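Local atomic coordinates of quinoline 2-oxidoreductase large subunit (Pseudomonas putida, PDB entry 1T3Q), a protein that carries the molybdenum and molybdopterin cytosine dinucleotide cofactor of a xanthine dehydrogenase-family hydroxylase that probably oxidises quinoline at its carbon 2. Residues A35-S40 against I218-T223; A206-E211 against L266-L271; F228-V233 against I239-I244. One frame throughout, in Å; residues are numbered along the deposited sequence.

Interaction 1 of 3, residues A35-S40 against I218-T223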
loop_
_atom_site.group_PDB
_atom_site.type_symbol
_atom_site.label_atom_id
_atom_site.label_comp_id
_atom_site.label_asym_id
_atom_site.label_seq_id
_atom_site.Cartn_x
_atom_site.Cartn_y
_atom_site.Cartn_z
ATOM N N ALA B 35 12.325 6.059 -4.296
ATOM C CA ALA B 35 11.989 6.811 -5.502
ATOM C C ALA B 35 11.023 6.063 -6.419
ATOM O O ALA B 35 10.422 6.660 -7.313
ATOM C CB ALA B 35 13.268 7.175 -6.268
ATOM N N ASP B 36 10.864 4.759 -6.203
ATOM C CA ASP B 36 9.964 3.964 -7.037
ATOM C C ASP B 36 8.514 4.059 -6.583
ATOM O O ASP B 36 7.602 3.701 -7.326
ATOM C CB ASP B 36 10.389 2.485 -7.042
ATOM C CG ASP B 36 11.842 2.298 -7.438
ATOM O OD1 ASP B 36 12.336 3.121 -8.230
ATOM O OD2 ASP B 36 12.488 1.329 -6.967
ATOM N N LEU B 37 8.297 4.547 -5.368
ATOM C CA LEU B 37 6.945 4.651 -4.837
ATOM C C LEU B 37 6.088 5.654 -5.604
ATOM O O LEU B 37 6.534 6.753 -5.928
ATOM C CB LEU B 37 6.991 5.040 -3.352
ATOM C CG LEU B 37 5.644 5.136 -2.625
ATOM C CD1 LEU B 37 5.056 3.748 -2.426
ATOM C CD2 LEU B 37 5.844 5.815 -1.270
ATOM N N VAL B 38 4.854 5.256 -5.897
ATOM C CA VAL B 38 3.917 6.115 -6.606
ATOM C C VAL B 38 2.637 6.248 -5.795
ATOM O O VAL B 38 1.991 5.250 -5.472
ATOM C CB VAL B 38 3.556 5.542 -8.000
ATOM C CG1 VAL B 38 2.454 6.390 -8.647
ATOM C CG2 VAL B 38 4.797 5.529 -8.894
ATOM N N LEU B 39 2.285 7.483 -5.454
ATOM C CA LEU B 39 1.069 7.754 -4.696
ATOM C C LEU B 39 0.209 8.740 -5.483
ATOM O O LEU B 39 0.725 9.674 -6.101
ATOM C CB LEU B 39 1.399 8.342 -3.323
ATOM C CG LEU B 39 2.172 7.468 -2.336
ATOM C CD1 LEU B 39 2.289 8.203 -1.016
ATOM C CD2 LEU B 39 1.465 6.132 -2.139
ATOM N N SER B 40 -1.099 8.522 -5.460
ATOM C CA SER B 40 -2.036 9.378 -6.174
ATOM C C SER B 40 -1.939 10.828 -5.705
ATOM O O SER B 40 -1.863 11.098 -4.504
ATOM C CB SER B 40 -3.467 8.860 -5.974
ATOM O OG SER B 40 -4.402 9.679 -6.656
ATOM N N ILE B 218 1.553 8.710 7.192
ATOM C CA ILE B 218 2.397 7.591 6.791
ATOM C C ILE B 218 3.627 8.242 6.175
ATOM O O ILE B 218 3.508 9.065 5.267
ATOM C CB ILE B 218 1.746 6.695 5.711
ATOM C CG1 ILE B 218 0.488 6.023 6.260
ATOM C CG2 ILE B 218 2.745 5.626 5.259
ATOM C CD1 ILE B 218 -0.218 5.134 5.240
ATOM N N LEU B 219 4.797 7.900 6.690
ATOM C CA LEU B 219 6.039 8.433 6.165
ATOM C C LEU B 219 6.899 7.302 5.634
ATOM O O LEU B 219 7.362 6.452 6.403
ATOM C CB LEU B 219 6.824 9.175 7.251
ATOM C CG LEU B 219 8.243 9.606 6.847
ATOM C CD1 LEU B 219 8.183 10.604 5.695
ATOM C CD2 LEU B 219 8.949 10.231 8.048
ATOM N N TRP B 220 7.083 7.279 4.319
ATOM C CA TRP B 220 7.941 6.288 3.680
ATOM C C TRP B 220 9.307 6.954 3.669
ATOM O O TRP B 220 9.432 8.094 3.237
ATOM C CB TRP B 220 7.522 6.045 2.231
ATOM C CG TRP B 220 6.330 5.174 2.048
ATOM C CD1 TRP B 220 6.326 3.824 1.822
ATOM C CD2 TRP B 220 4.965 5.595 2.010
ATOM N NE1 TRP B 220 5.036 3.385 1.636
ATOM C CE2 TRP B 220 4.182 4.451 1.747
ATOM C CE3 TRP B 220 4.327 6.832 2.171
ATOM C CZ2 TRP B 220 2.788 4.505 1.637
ATOM C CZ3 TRP B 220 2.939 6.887 2.061
ATOM C CH2 TRP B 220 2.184 5.728 1.796
ATOM N N THR B 221 10.328 6.275 4.172
ATOM C CA THR B 221 11.654 6.870 4.160
ATOM C C THR B 221 12.750 5.820 4.105
ATOM O O THR B 221 12.636 4.764 4.721
ATOM C CB THR B 221 11.881 7.790 5.393
ATOM O OG1 THR B 221 13.244 8.224 5.409
ATOM C CG2 THR B 221 11.563 7.068 6.696
ATOM N N ALA B 222 13.798 6.114 3.340
ATOM C CA ALA B 222 14.936 5.210 3.207
ATOM C C ALA B 222 15.790 5.403 4.458
ATOM O O ALA B 222 16.794 6.115 4.438
ATOM C CB ALA B 222 15.736 5.554 1.962
ATOM N N THR B 223 15.376 4.766 5.544
ATOM C CA THR B 223 16.083 4.898 6.810
ATOM C C THR B 223 16.524 3.566 7.397
ATOM O O THR B 223 15.964 2.510 7.083
ATOM C CB THR B 223 15.192 5.618 7.849
ATOM O OG1 THR B 223 15.912 5.770 9.078
ATOM C CG2 THR B 223 13.925 4.803 8.120
#

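Interaction 2 of 3, residues A206-E211 against L266-L271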
loop_
_atom_site.group_PDB
_atom_site.type_symbol
_atom_site.label_atom_id
_atom_site.label_comp_id
_atom_site.label_asym_id
_atom_site.label_seq_id
_atom_site.Cartn_x
_atom_site.Cartn_y
_atom_site.Cartn_z
ATOM N N ALA B 206 12.299 10.482 0.862
ATOM C CA ALA B 206 11.174 10.213 1.735
ATOM C C ALA B 206 9.899 10.739 1.091
ATOM O O ALA B 206 9.934 11.687 0.307
ATOM C CB ALA B 206 11.396 10.868 3.099
ATOM N N VAL B 207 8.777 10.105 1.416
ATOM C CA VAL B 207 7.478 10.499 0.891
ATOM C C VAL B 207 6.499 10.450 2.053
ATOM O O VAL B 207 6.391 9.431 2.736
ATOM C CB VAL B 207 6.980 9.527 -0.214
ATOM C CG1 VAL B 207 5.633 9.989 -0.749
ATOM C CG2 VAL B 207 7.996 9.458 -1.343
ATOM N N ALA B 208 5.800 11.555 2.288
ATOM C CA ALA B 208 4.834 11.614 3.374
ATOM C C ALA B 208 3.413 11.711 2.839
ATOM O O ALA B 208 3.160 12.356 1.825
ATOM C CB ALA B 208 5.133 12.814 4.277
ATOM N N GLN B 209 2.490 11.056 3.526
ATOM C CA GLN B 209 1.094 11.094 3.144
ATOM C C GLN B 209 0.273 11.337 4.399
ATOM O O GLN B 209 0.139 10.451 5.251
ATOM C CB GLN B 209 0.663 9.776 2.495
ATOM C CG GLN B 209 -0.788 9.780 2.018
ATOM C CD GLN B 209 -1.172 8.488 1.322
ATOM O OE1 GLN B 209 -1.640 8.498 0.181
ATOM N NE2 GLN B 209 -0.976 7.369 2.005
ATOM N N TYR B 210 -0.251 12.551 4.520
ATOM C CA TYR B 210 -1.074 12.904 5.665
ATOM C C TYR B 210 -2.527 12.892 5.228
ATOM O O TYR B 210 -2.877 13.474 4.201
ATOM C CB TYR B 210 -0.717 14.294 6.188
ATOM C CG TYR B 210 -1.472 14.635 7.444
ATOM C CD1 TYR B 210 -1.029 14.186 8.684
ATOM C CD2 TYR B 210 -2.664 15.358 7.389
ATOM C CE1 TYR B 210 -1.755 14.444 9.846
ATOM C CE2 TYR B 210 -3.400 15.623 8.543
ATOM C CZ TYR B 210 -2.937 15.161 9.769
ATOM O OH TYR B 210 -3.662 15.405 10.914
ATOM N N GLU B 211 -3.370 12.222 6.007
ATOM C CA GLU B 211 -4.792 12.127 5.707
ATOM C C GLU B 211 -5.588 12.835 6.801
ATOM O O GLU B 211 -5.695 12.338 7.919
ATOM C CB GLU B 211 -5.210 10.660 5.621
ATOM C CG GLU B 211 -6.694 10.478 5.384
ATOM C CD GLU B 211 -7.163 11.193 4.133
ATOM O OE1 GLU B 211 -8.265 11.780 4.164
ATOM O OE2 GLU B 211 -6.429 11.171 3.119
ATOM N N LEU B 266 11.224 15.500 8.234
ATOM C CA LEU B 266 10.225 16.235 8.982
ATOM C C LEU B 266 9.476 17.140 8.019
ATOM O O LEU B 266 8.252 17.233 8.075
ATOM C CB LEU B 266 10.883 17.074 10.084
ATOM C CG LEU B 266 11.653 16.289 11.150
ATOM C CD1 LEU B 266 12.188 17.253 12.204
ATOM C CD2 LEU B 266 10.743 15.263 11.789
ATOM N N LEU B 267 10.215 17.782 7.120
ATOM C CA LEU B 267 9.606 18.696 6.167
ATOM C C LEU B 267 8.522 18.069 5.310
ATOM O O LEU B 267 7.454 18.655 5.155
ATOM C CB LEU B 267 10.674 19.342 5.285
ATOM C CG LEU B 267 11.552 20.383 5.992
ATOM C CD1 LEU B 267 12.725 20.755 5.107
ATOM C CD2 LEU B 267 10.712 21.628 6.335
ATOM N N VAL B 268 8.762 16.882 4.753
ATOM C CA VAL B 268 7.717 16.288 3.925
ATOM C C VAL B 268 6.449 16.014 4.724
ATOM O O VAL B 268 5.345 16.134 4.196
ATOM C CB VAL B 268 8.186 14.993 3.212
ATOM C CG1 VAL B 268 9.239 15.346 2.170
ATOM C CG2 VAL B 268 8.744 13.998 4.223
ATOM N N CYS B 269 6.598 15.666 6.000
ATOM C CA CYS B 269 5.428 15.410 6.836
ATOM C C CYS B 269 4.660 16.708 7.037
ATOM O O CYS B 269 3.433 16.740 6.931
ATOM C CB CYS B 269 5.847 14.851 8.197
ATOM S SG CYS B 269 6.596 13.206 8.108
ATOM N N LEU B 270 5.391 17.780 7.328
ATOM C CA LEU B 270 4.774 19.082 7.539
ATOM C C LEU B 270 4.106 19.564 6.256
ATOM O O LEU B 270 2.998 20.088 6.283
ATOM C CB LEU B 270 5.830 20.098 7.989
ATOM C CG LEU B 270 6.444 19.870 9.374
ATOM C CD1 LEU B 270 7.533 20.894 9.626
ATOM C CD2 LEU B 270 5.363 19.968 10.442
ATOM N N LEU B 271 4.785 19.367 5.133
ATOM C CA LEU B 271 4.263 19.789 3.841
ATOM C C LEU B 271 3.022 19.009 3.429
ATOM O O LEU B 271 2.049 19.590 2.941
ATOM C CB LEU B 271 5.352 19.656 2.774
ATOM C CG LEU B 271 6.503 20.661 2.892
ATOM C CD1 LEU B 271 7.679 20.224 2.027
ATOM C CD2 LEU B 271 6.006 22.052 2.479
#

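Interaction 3 of 3, residues F228-V233 against I239-I244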
loop_
_atom_site.group_PDB
_atom_site.type_symbol
_atom_site.label_atom_id
_atom_site.label_comp_id
_atom_site.label_asym_id
_atom_site.label_seq_id
_atom_site.Cartn_x
_atom_site.Cartn_y
_atom_site.Cartn_z
ATOM N N PHE B 228 12.854 5.095 15.394
ATOM C CA PHE B 228 13.473 6.345 15.825
ATOM C C PHE B 228 12.849 7.523 15.076
ATOM O O PHE B 228 12.488 8.536 15.676
ATOM C CB PHE B 228 14.977 6.271 15.549
ATOM C CG PHE B 228 15.677 7.599 15.570
ATOM C CD1 PHE B 228 15.911 8.268 16.769
ATOM C CD2 PHE B 228 16.131 8.169 14.386
ATOM C CE1 PHE B 228 16.593 9.489 16.783
ATOM C CE2 PHE B 228 16.814 9.389 14.391
ATOM C CZ PHE B 228 17.045 10.048 15.594
ATOM N N VAL B 229 12.721 7.385 13.760
ATOM C CA VAL B 229 12.139 8.449 12.950
ATOM C C VAL B 229 10.702 8.741 13.374
ATOM O O VAL B 229 10.312 9.902 13.518
ATOM C CB VAL B 229 12.176 8.082 11.447
ATOM C CG1 VAL B 229 11.444 9.137 10.621
ATOM C CG2 VAL B 229 13.620 7.974 10.984
ATOM N N ARG B 230 9.916 7.688 13.574
ATOM C CA ARG B 230 8.525 7.847 13.984
ATOM C C ARG B 230 8.418 8.657 15.278
ATOM O O ARG B 230 7.645 9.611 15.361
ATOM C CB ARG B 230 7.872 6.475 14.180
ATOM C CG ARG B 230 6.457 6.523 14.772
ATOM C CD ARG B 230 5.880 5.130 14.867
ATOM N NE ARG B 230 4.564 5.074 15.511
ATOM C CZ ARG B 230 4.340 4.546 16.713
ATOM N NH1 ARG B 230 3.111 4.527 17.215
ATOM N NH2 ARG B 230 5.345 4.043 17.419
ATOM N N THR B 231 9.196 8.272 16.283
ATOM C CA THR B 231 9.177 8.967 17.567
ATOM C C THR B 231 9.644 10.418 17.450
ATOM O O THR B 231 9.071 11.307 18.086
ATOM C CB THR B 231 10.066 8.244 18.600
ATOM O OG1 THR B 231 9.677 6.868 18.687
ATOM C CG2 THR B 231 9.916 8.890 19.974
ATOM N N MET B 232 10.673 10.669 16.642
ATOM C CA MET B 232 11.177 12.028 16.490
ATOM C C MET B 232 10.225 12.927 15.708
ATOM O O MET B 232 10.122 14.123 15.998
ATOM C CB MET B 232 12.565 12.032 15.834
ATOM C CG MET B 232 13.647 11.330 16.657
ATOM S SD MET B 232 13.725 11.868 18.393
ATOM C CE MET B 232 12.848 10.568 19.141
ATOM N N VAL B 233 9.536 12.371 14.716
ATOM C CA VAL B 233 8.580 13.174 13.963
ATOM C C VAL B 233 7.470 13.589 14.928
ATOM O O VAL B 233 7.019 14.740 14.925
ATOM C CB VAL B 233 7.951 12.385 12.796
ATOM C CG1 VAL B 233 6.771 13.163 12.214
ATOM C CG2 VAL B 233 8.993 12.149 11.715
ATOM N N ILE B 239 3.010 15.776 16.677
ATOM C CA ILE B 239 1.956 14.961 16.086
ATOM C C ILE B 239 1.859 13.720 16.971
ATOM O O ILE B 239 2.875 13.114 17.300
ATOM C CB ILE B 239 2.317 14.551 14.636
ATOM C CG1 ILE B 239 2.381 15.802 13.751
ATOM C CG2 ILE B 239 1.291 13.556 14.094
ATOM C CD1 ILE B 239 2.743 15.530 12.295
ATOM N N PRO B 240 0.640 13.343 17.396
ATOM C CA PRO B 240 0.502 12.158 18.251
ATOM C C PRO B 240 1.189 10.956 17.613
ATOM O O PRO B 240 0.949 10.641 16.451
ATOM C CB PRO B 240 -1.013 11.998 18.390
ATOM C CG PRO B 240 -1.565 12.715 17.190
ATOM C CD PRO B 240 -0.672 13.907 17.042
ATOM N N GLU B 241 2.047 10.294 18.385
ATOM C CA GLU B 241 2.829 9.166 17.890
ATOM C C GLU B 241 2.044 7.989 17.334
ATOM O O GLU B 241 2.455 7.380 16.342
ATOM C CB GLU B 241 3.777 8.666 18.990
ATOM C CG GLU B 241 4.868 7.741 18.479
ATOM C CD GLU B 241 5.821 7.283 19.572
ATOM O OE1 GLU B 241 6.858 6.675 19.230
ATOM O OE2 GLU B 241 5.531 7.522 20.765
ATOM N N HIS B 242 0.922 7.656 17.961
ATOM C CA HIS B 242 0.140 6.520 17.498
ATOM C C HIS B 242 -0.515 6.774 16.145
ATOM O O HIS B 242 -0.972 5.842 15.487
ATOM C CB HIS B 242 -0.927 6.154 18.534
ATOM C CG HIS B 242 -1.865 7.273 18.861
ATOM N ND1 HIS B 242 -3.234 7.134 18.810
ATOM C CD2 HIS B 242 -1.631 8.539 19.281
ATOM C CE1 HIS B 242 -3.804 8.265 19.187
ATOM N NE2 HIS B 242 -2.853 9.132 19.480
ATOM N N LEU B 243 -0.561 8.036 15.731
ATOM C CA LEU B 243 -1.165 8.389 14.449
ATOM C C LEU B 243 -0.104 8.470 13.356
ATOM O O LEU B 243 -0.350 9.004 12.275
ATOM C CB LEU B 243 -1.898 9.731 14.557
ATOM C CG LEU B 243 -3.030 9.760 15.588
ATOM C CD1 LEU B 243 -3.709 11.123 15.595
ATOM C CD2 LEU B 243 -4.034 8.672 15.250
ATOM N N ILE B 244 1.079 7.942 13.644
ATOM C CA ILE B 244 2.164 7.961 12.676
ATOM C C ILE B 244 2.698 6.566 12.392
ATOM O O ILE B 244 2.915 5.770 13.313
ATOM C CB ILE B 244 3.369 8.783 13.173
ATOM C CG1 ILE B 244 2.952 10.220 13.498
ATOM C CG2 ILE B 244 4.469 8.777 12.112
ATOM C CD1 ILE B 244 4.094 11.068 14.063
HETATM O O HOH W 1 0.367 3.643 16.039
#

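Interaction 1 of 3, residues A35-S40 against I218-T223
Leu37 and Leu39 close on the indole of Trp220 from the same loop, each with a methyl group. CD2 of Leu37 stands over one face, 3.4 Å from the centroid of the Trp220 five-membered ring and only 14° off the ring normal, a CH-pi contact. Its nearest ring atoms are Trp220 CG and CD2, the latter 3.4 Å from Leu37 CD2. Leu39 reaches the six-membered ring instead: its CD1 comes obliquely to within 3.4 Å of Trp220 CZ3, and its CD2 lies 4.0 Å from Trp220 CH2. With CG anti to the backbone N (chi1 -178°), Leu37 carries its branched end over the indole, which it crosses at about a right angle. The opposite face of Trp220 is covered by Ile218 CG2, two residues back on the same strand, so the ring is clamped between two aliphatic groups.

Strand 216-221 belongs to a mixed beta-sheet that also takes in strand 43-49, and the 35-40 loop leads into that strand after passing over this sheet face. Were Trp220 an alanine, the two leucine methyl groups would probably face a gap, and the loop would be likely to lose its main footing on strand 216-221.

Further out, Val207 on the adjoining strand touches both leucines, and Pro278 flanks Leu39. Trp220 NE1 is hydrogen-bonded to a glycerol, probably from the crystallisation liquor. At the other end of the loop, Asp36 turns to the small subunit, forming salt bridges with Arg36 and Lys45 of that chain.

Interaction 2 of 3, residues A206-E211 against L266-L271
Ala206 and Ala208 of strand 205-211 meet Val268 and Cys269 where helix 263-275 lies against one face of a mixed beta-sheet. Strand and helix run nearly the same way, 29° apart, and the axes of the two short segments come within 7.1 Å. That is close for a helix on a sheet, where about 10 Å is usual, and the small alanine side chains make it possible.

Ala208 does most of the touching. Its CB presses on the helix backbone itself, at the peptide that joins the two helical residues: Ala208 CB is 3.3 Å from Val268 O and 3.6 Å from Cys269 N. Val268 and Cys269 then flank the methyl group with their side chains, Val268 CG2 lying 3.8 Å from Ala208 CB and Cys269 SG 4.1 Å from it. The valine torsion (chi1 -68°) sets CG2 between its own backbone N and carbonyl carbon, and from there it also faces the other alanine, with Ala206 CB at 4.3 Å. The second branch, Val268 CG1, makes a looser contact with Ala206 O at 4.2 Å. Everything that meets here is buried, and the fit is one of shape, a methyl group set against a peptide.

Around it, Trp281 on the next strand packs on both Ala206 and Val268, while Leu217 and Leu219 on the other side take up Cys269. One turn further along the helix, Ser272 OG accepts a hydrogen bond from Tyr210 N, a polar tie between strand and helix. Helix 263-275 connects the parallel strands 244-247 and 279-282 and passes over strands 205-211 and 216-221, which lie between them in the sheet, as the helix of a beta-alpha-beta crossover does.

Interaction 3 of 3, residues F228-V233 against I239-I244
Arg230 lays one face of its guanidinium over the aliphatic part of Glu241, whose CG sits above the centre of the group, 3.7 Å from Arg230 CZ. The Glu241 chain crosses it at about a right angle and carries its carboxylate out over the same face, toward NH2. There Arg230 NH2 and Glu241 OE1 are 3.5 Å apart, a salt bridge of charges alone, since the oxygen lies well out of the guanidinium plane. The directed bond is at the edge: Arg230 NE donates to Ile244 O at 2.8 Å, with the oxygen close to the guanidinium plane and an N-H...O angle of 148°. An extended chain, CG anti to the backbone N (chi1 173°), brings NE up to that carbonyl. A water donates to His242 O at 2.6 Å and weakly accepts from Arg230 NH1.

The contact ties the helix of a beta-alpha-beta crossover to its return loop: helix 226-237 follows strand 216-221, and the loop at 239-244 leads into the parallel neighbouring strand 244-247. Under the polar layer, Val233 CG1 meets Ile244 CD1 at 3.9 Å; Leu217 and Leu219 of strand 216-221 also pack on Val233.

Thr231 OG1 lies 2.9 Å from Glu241 OE1, but its hydroxyl also has Tyr540 OH and Ser227 O as hydrogen-bonding partners. Both charged side chains look outward to the second copy of this protein. In that subunit Asp492 makes a salt bridge with Arg230 NH1, and Thr494 is hydrogen-bonded to Glu241 OE2.

All three contacts gather on the same mixed sheet, but on different sides and at different depths. Interactions 2 and 3 lie on one face, fully buried, and their helices touch through Leu266 and Cys269 packing on Val233. Interaction 1 uses the other face and is partly buried. Interactions 1 and 2 share a strand pair: the backbones of Trp220 and Val207, and of Ile218 and Gln209, are probably hydrogen-bonded, with alternate residues serving opposite faces. The chemistry follows the place: methyl groups on an indole in interaction 1, alanines against a helix in interaction 2, and buried charges facing a second subunit in interaction 3.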